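Local coordinates for putative heme binding protein (Tannerella forsythia, PDB 6EU8) that probably binds heme as a member of the HmuY family, though its heme-binding properties differ from those of the Porphyromonas gingivalis protein, at residues 74-86 against 101-115. Residues are numbered along the deposited sequence; the frame is centred on the assembly and turned at random.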
loop_
_atom_site.group_PDB
_atom_site.type_symbol
_atom_site.label_atom_id
_atom_site.label_comp_id
_atom_site.label_asym_id
_atom_site.label_seq_id
_atom_site.Cartn_x
_atom_site.Cartn_y
_atom_site.Cartn_z
ATOM N N HIS A 74 -0.587 -3.646 -2.049
ATOM C CA HIS A 74 -1.379 -4.671 -2.738
ATOM C C HIS A 74 -2.137 -3.941 -3.833
ATOM O O HIS A 74 -2.980 -3.139 -3.529
ATOM C CB HIS A 74 -2.372 -5.341 -1.785
ATOM C CG HIS A 74 -3.533 -6.033 -2.475
ATOM N ND1 HIS A 74 -4.700 -5.381 -2.815
ATOM C CD2 HIS A 74 -3.703 -7.326 -2.851
ATOM C CE1 HIS A 74 -5.526 -6.230 -3.391
ATOM N NE2 HIS A 74 -4.947 -7.414 -3.420
ATOM N N ARG A 75 -1.855 -4.236 -5.120
ATOM C CA ARG A 75 -2.422 -3.424 -6.198
ATOM C C ARG A 75 -2.217 -1.928 -5.883
ATOM O O ARG A 75 -1.056 -1.557 -5.730
ATOM C CB ARG A 75 -3.880 -3.806 -6.444
ATOM C CG ARG A 75 -4.112 -5.253 -6.891
ATOM C CD ARG A 75 -3.719 -5.578 -8.355
ATOM N NE ARG A 75 -4.304 -4.633 -9.303
ATOM C CZ ARG A 75 -4.119 -4.662 -10.636
ATOM N NH1 ARG A 75 -3.344 -5.571 -11.187
ATOM N NH2 ARG A 75 -4.681 -3.736 -11.398
ATOM N N PHE A 76 -3.261 -1.093 -5.800
ATOM C CA PHE A 76 -3.072 0.335 -5.442
ATOM C C PHE A 76 -3.418 0.620 -3.980
ATOM O O PHE A 76 -3.433 1.794 -3.548
ATOM C CB PHE A 76 -3.830 1.267 -6.403
ATOM C CG PHE A 76 -3.371 1.214 -7.855
ATOM C CD1 PHE A 76 -2.073 0.846 -8.228
ATOM C CD2 PHE A 76 -4.284 1.537 -8.859
ATOM C CE1 PHE A 76 -1.683 0.832 -9.558
ATOM C CE2 PHE A 76 -3.883 1.507 -10.209
ATOM C CZ PHE A 76 -2.613 1.163 -10.539
ATOM N N ASP A 77 -3.710 -0.443 -3.229
ATOM C CA ASP A 77 -3.940 -0.336 -1.762
ATOM C C ASP A 77 -2.597 -0.220 -1.028
ATOM O O ASP A 77 -1.664 -0.990 -1.283
ATOM C CB ASP A 77 -4.639 -1.583 -1.249
ATOM C CG ASP A 77 -5.920 -1.888 -1.974
ATOM O OD1 ASP A 77 -6.848 -1.060 -1.911
ATOM O OD2 ASP A 77 -6.035 -2.977 -2.587
ATOM N N ILE A 78 -2.518 0.736 -0.100
ATOM C CA ILE A 78 -1.286 1.009 0.675
ATOM C C ILE A 78 -1.648 0.944 2.149
ATOM O O ILE A 78 -2.643 1.587 2.578
ATOM C CB ILE A 78 -0.699 2.420 0.431
ATOM C CG1 ILE A 78 -0.726 2.796 -1.041
ATOM C CG2 ILE A 78 0.718 2.511 1.001
ATOM C CD1 ILE A 78 0.167 1.982 -1.884
ATOM N N ARG A 79 -0.901 0.142 2.918
ATOM C CA ARG A 79 -1.038 0.144 4.384
ATOM C C ARG A 79 0.310 0.440 5.035
ATOM O O ARG A 79 1.348 0.466 4.384
ATOM C CB ARG A 79 -1.596 -1.175 4.916
ATOM C CG ARG A 79 -0.644 -2.349 4.781
ATOM C CD ARG A 79 -1.071 -3.556 5.582
ATOM N NE ARG A 79 -0.892 -3.326 7.018
ATOM C CZ ARG A 79 -0.778 -4.286 7.930
ATOM N NH1 ARG A 79 -0.826 -5.573 7.598
ATOM N NH2 ARG A 79 -0.589 -3.919 9.217
ATOM N N THR A 80 0.254 0.628 6.359
ATOM C CA THR A 80 1.443 0.837 7.183
ATOM C C THR A 80 1.577 -0.288 8.212
ATOM O O THR A 80 0.658 -1.088 8.398
ATOM C CB THR A 80 1.362 2.201 7.920
ATOM O OG1 THR A 80 0.348 2.168 8.939
ATOM C CG2 THR A 80 1.112 3.338 6.947
ATOM N N ASN A 81 2.723 -0.301 8.915
ATOM C CA ASN A 81 2.951 -1.278 10.014
ATOM C C ASN A 81 2.612 -0.600 11.340
ATOM O O ASN A 81 3.522 -0.166 12.078
ATOM C CB ASN A 81 4.394 -1.798 9.981
ATOM C CG ASN A 81 4.620 -2.959 10.926
ATOM O OD1 ASN A 81 3.683 -3.441 11.561
ATOM N ND2 ASN A 81 5.853 -3.437 10.999
ATOM N N GLU A 82 1.317 -0.508 11.646
ATOM C CA GLU A 82 0.795 0.265 12.789
ATOM C C GLU A 82 1.305 1.720 12.812
ATOM O O GLU A 82 1.710 2.262 13.868
ATOM C CB GLU A 82 1.104 -0.468 14.125
ATOM C CG GLU A 82 0.448 -1.828 14.274
ATOM C CD GLU A 82 0.943 -2.569 15.513
ATOM O OE1 GLU A 82 0.956 -1.957 16.593
ATOM O OE2 GLU A 82 1.362 -3.734 15.409
ATOM N N GLY A 83 1.286 2.358 11.646
ATOM C CA GLY A 83 1.645 3.759 11.471
ATOM C C GLY A 83 0.488 4.693 11.256
ATOM O O GLY A 83 -0.670 4.334 11.460
ATOM N N GLU A 84 0.796 5.931 10.888
ATOM C CA GLU A 84 -0.242 6.937 10.629
ATOM C C GLU A 84 0.246 7.946 9.604
ATOM O O GLU A 84 1.465 8.186 9.495
ATOM C CB GLU A 84 -0.727 7.579 11.944
ATOM C CG GLU A 84 0.371 8.247 12.775
ATOM C CD GLU A 84 -0.100 8.749 14.146
ATOM O OE1 GLU A 84 -1.273 8.563 14.523
ATOM O OE2 GLU A 84 0.724 9.363 14.838
ATOM N N ALA A 85 -0.696 8.508 8.826
ATOM C CA ALA A 85 -0.346 9.358 7.676
ATOM C C ALA A 85 -1.204 10.614 7.522
ATOM O O ALA A 85 -2.345 10.650 7.969
ATOM C CB ALA A 85 -0.465 8.518 6.390
ATOM N N ILE A 86 -0.605 11.631 6.886
ATOM C CA ILE A 86 -1.280 12.820 6.327
ATOM C C ILE A 86 -0.866 13.073 4.895
ATOM O O ILE A 86 0.209 12.670 4.460
ATOM C CB ILE A 86 -0.987 14.159 7.095
ATOM C CG1 ILE A 86 0.510 14.512 7.073
ATOM C CG2 ILE A 86 -1.505 14.073 8.499
ATOM C CD1 ILE A 86 0.827 15.872 7.676
ATOM N N ALA A 101 3.034 19.007 12.029
ATOM C CA ALA A 101 1.849 18.764 12.825
ATOM C C ALA A 101 0.690 18.566 11.872
ATOM O O ALA A 101 0.746 19.009 10.722
ATOM C CB ALA A 101 1.576 19.940 13.750
ATOM N N GLY A 102 -0.358 17.905 12.353
ATOM C CA GLY A 102 -1.529 17.592 11.531
ATOM C C GLY A 102 -2.401 16.488 12.112
ATOM O O GLY A 102 -2.103 15.940 13.181
ATOM N N ASP A 103 -3.468 16.167 11.386
ATOM C CA ASP A 103 -4.447 15.162 11.786
ATOM C C ASP A 103 -4.120 13.808 11.111
ATOM O O ASP A 103 -4.749 13.418 10.112
ATOM C CB ASP A 103 -5.854 15.638 11.407
ATOM C CG ASP A 103 -6.961 14.717 11.918
ATOM O OD1 ASP A 103 -6.745 13.955 12.888
ATOM O OD2 ASP A 103 -8.067 14.767 11.341
ATOM N N TYR A 104 -3.175 13.095 11.713
ATOM C CA TYR A 104 -2.684 11.820 11.193
ATOM C C TYR A 104 -3.737 10.724 11.358
ATOM O O TYR A 104 -4.403 10.653 12.393
ATOM C CB TYR A 104 -1.374 11.442 11.887
ATOM C CG TYR A 104 -0.197 12.292 11.433
ATOM C CD1 TYR A 104 0.079 13.554 12.024
ATOM C CD2 TYR A 104 0.666 11.844 10.455
ATOM C CE1 TYR A 104 1.147 14.315 11.594
ATOM C CE2 TYR A 104 1.735 12.605 10.021
ATOM C CZ TYR A 104 1.983 13.849 10.611
ATOM O OH TYR A 104 3.054 14.593 10.163
ATOM N N LYS A 105 -3.907 9.889 10.319
ATOM C CA LYS A 105 -4.837 8.778 10.347
ATOM C C LYS A 105 -4.159 7.395 10.313
ATOM O O LYS A 105 -3.264 7.140 9.472
ATOM C CB LYS A 105 -5.782 8.863 9.151
ATOM C CG LYS A 105 -6.576 10.144 9.014
ATOM C CD LYS A 105 -7.381 10.393 10.284
ATOM C CE LYS A 105 -8.452 11.443 10.064
ATOM N NZ LYS A 105 -9.375 11.426 11.224
ATOM N N LYS A 106 -4.582 6.534 11.234
ATOM C CA LYS A 106 -4.124 5.144 11.305
ATOM C C LYS A 106 -4.874 4.275 10.263
ATOM O O LYS A 106 -5.870 4.691 9.682
ATOM C CB LYS A 106 -4.362 4.551 12.705
ATOM C CG LYS A 106 -3.515 5.187 13.812
ATOM C CD LYS A 106 -4.087 4.887 15.192
ATOM C CE LYS A 106 -3.496 5.815 16.250
ATOM N NZ LYS A 106 -2.018 5.673 16.346
ATOM N N ASP A 107 -4.343 3.083 10.032
ATOM C CA ASP A 107 -4.975 2.131 9.085
ATOM C C ASP A 107 -6.344 1.687 9.617
ATOM O O ASP A 107 -6.556 1.630 10.862
ATOM C CB ASP A 107 -4.127 0.899 8.875
ATOM C CG ASP A 107 -2.796 1.161 8.197
ATOM O OD1 ASP A 107 -2.367 2.316 7.945
ATOM O OD2 ASP A 107 -2.133 0.144 7.974
ATOM N N VAL A 108 -7.254 1.353 8.696
ATOM C CA VAL A 108 -8.593 0.835 9.034
ATOM C C VAL A 108 -8.729 -0.606 8.548
ATOM O O VAL A 108 -8.044 -1.006 7.612
ATOM C CB VAL A 108 -9.734 1.702 8.473
ATOM C CG1 VAL A 108 -9.625 3.131 9.028
ATOM C CG2 VAL A 108 -9.782 1.718 6.953
ATOM N N GLU A 109 -9.583 -1.367 9.211
ATOM C CA GLU A 109 -9.896 -2.755 8.847
ATOM C C GLU A 109 -11.101 -2.770 7.933
ATOM O O GLU A 109 -12.142 -2.159 8.266
ATOM C CB GLU A 109 -10.229 -3.597 10.097
ATOM C CG GLU A 109 -9.016 -3.914 10.965
ATOM C CD GLU A 109 -9.275 -4.968 12.040
ATOM O OE1 GLU A 109 -10.443 -5.359 12.281
ATOM O OE2 GLU A 109 -8.280 -5.414 12.649
ATOM N N ILE A 110 -10.998 -3.483 6.801
ATOM C CA ILE A 110 -12.111 -3.636 5.863
ATOM C C ILE A 110 -12.446 -5.127 5.704
ATOM O O ILE A 110 -11.557 -5.948 5.450
ATOM C CB ILE A 110 -11.854 -2.949 4.515
ATOM C CG1 ILE A 110 -10.577 -3.450 3.839
ATOM C CG2 ILE A 110 -11.769 -1.439 4.707
ATOM C CD1 ILE A 110 -10.454 -2.958 2.396
ATOM N N LYS A 111 -13.730 -5.453 5.862
ATOM C CA LYS A 111 -14.245 -6.817 5.857
ATOM C C LYS A 111 -14.879 -7.201 4.500
ATOM O O LYS A 111 -15.775 -6.510 4.010
ATOM C CB LYS A 111 -15.316 -6.928 6.942
ATOM C CG LYS A 111 -15.854 -8.317 7.165
ATOM C CD LYS A 111 -16.947 -8.302 8.237
ATOM C CE LYS A 111 -17.661 -9.633 8.348
ATOM N NZ LYS A 111 -18.678 -9.574 9.442
ATOM N N ASP A 112 -14.397 -8.282 3.893
ATOM C CA ASP A 112 -14.962 -8.841 2.656
ATOM C C ASP A 112 -15.067 -7.800 1.562
ATOM O O ASP A 112 -16.097 -7.681 0.860
ATOM C CB ASP A 112 -16.333 -9.486 2.929
ATOM C CG ASP A 112 -16.232 -10.773 3.721
ATOM O OD1 ASP A 112 -15.230 -11.483 3.636
ATOM O OD2 ASP A 112 -17.225 -11.129 4.402
ATOM N N LYS A 113 -13.997 -7.035 1.398
ATOM C CA LYS A 113 -13.998 -5.911 0.441
ATOM C C LYS A 113 -12.780 -5.894 -0.480
ATOM O O LYS A 113 -12.916 -5.597 -1.668
ATOM C CB LYS A 113 -14.158 -4.580 1.174
ATOM C CG LYS A 113 -15.621 -4.282 1.535
ATOM C CD LYS A 113 -15.783 -3.183 2.577
ATOM C CE LYS A 113 -17.259 -2.949 2.898
ATOM N NZ LYS A 113 -17.454 -2.279 4.217
ATOM N N MET A 114 -11.584 -6.207 0.021
ATOM C CA MET A 114 -10.368 -6.122 -0.808
ATOM C C MET A 114 -10.227 -7.313 -1.757
ATOM O O MET A 114 -10.253 -8.465 -1.309
ATOM C CB MET A 114 -9.117 -5.989 0.048
ATOM C CG MET A 114 -7.850 -5.629 -0.739
ATOM S SD MET A 114 -6.309 -5.675 0.222
ATOM C CE MET A 114 -6.072 -7.411 0.341
ATOM N N LEU A 115 -10.093 -7.055 -3.069
ATOM C CA LEU A 115 -10.010 -8.146 -4.035
ATOM C C LEU A 115 -8.727 -8.947 -3.939
ATOM O O LEU A 115 -7.624 -8.380 -4.032
ATOM C CB LEU A 115 -10.089 -7.618 -5.481
ATOM C CG LEU A 115 -11.442 -7.357 -6.089
ATOM C CD1 LEU A 115 -11.251 -6.701 -7.455
ATOM C CD2 LEU A 115 -12.204 -8.659 -6.264
HETATM O O HOH W 1 -1.374 -1.061 10.484
HETATM O O HOH W 2 -2.087 1.984 11.521
#
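The carboxylate of Asp107 reaches the end of strand 77-80, just before the loop 81-83, and grips Thr80 with both oxygens. OD2 of Asp107 takes the backbone N-H of Thr80 on its syn lone pair, at 2.9 Å and a nearly straight 162°. OG1 of Thr80 donates to Asp107 OD1 from above the carboxylate plane. The same hydroxyl accepts from Gly83 N, an ST motif. Asn137 also binds Asp107 OD1. Arg79 NE makes a long salt bridge to Asp107 OD2 (3.8 Å); the guanidinium of Arg79 has its stronger partner in Glu62. One water joins Asp107 OD2, Arg79 NH2 and Glu82 N.

Next to the loop, Ala85 and Lys105 form an antiparallel hydrogen-bonded pair. Beyond it, CG2 of Ile86 sits over the centre of the Tyr104 ring, 3.6 Å from its centroid, a CH-pi contact. CG1 of Ile86 lies between the backbone N and the carbonyl carbon (chi1 61°), which lays this branch along the ring. Tyr104 OH hydrogen-bonds to Pro100 O.

At the far end, Met114 covers one face of the His74 ring, with CE 3.8 Å from the centroid. In the ring plane, His74 ND1 donates to Asp77 OD2 (2.8 Å), which holds the imidazole's rotation.

The contact thus joins two sheets. Thr80, Asn137 and the water would stabilise the charge of Asp107, Arg79 only weakly; nearby Thr80 O instead accepts from Arg79 NE.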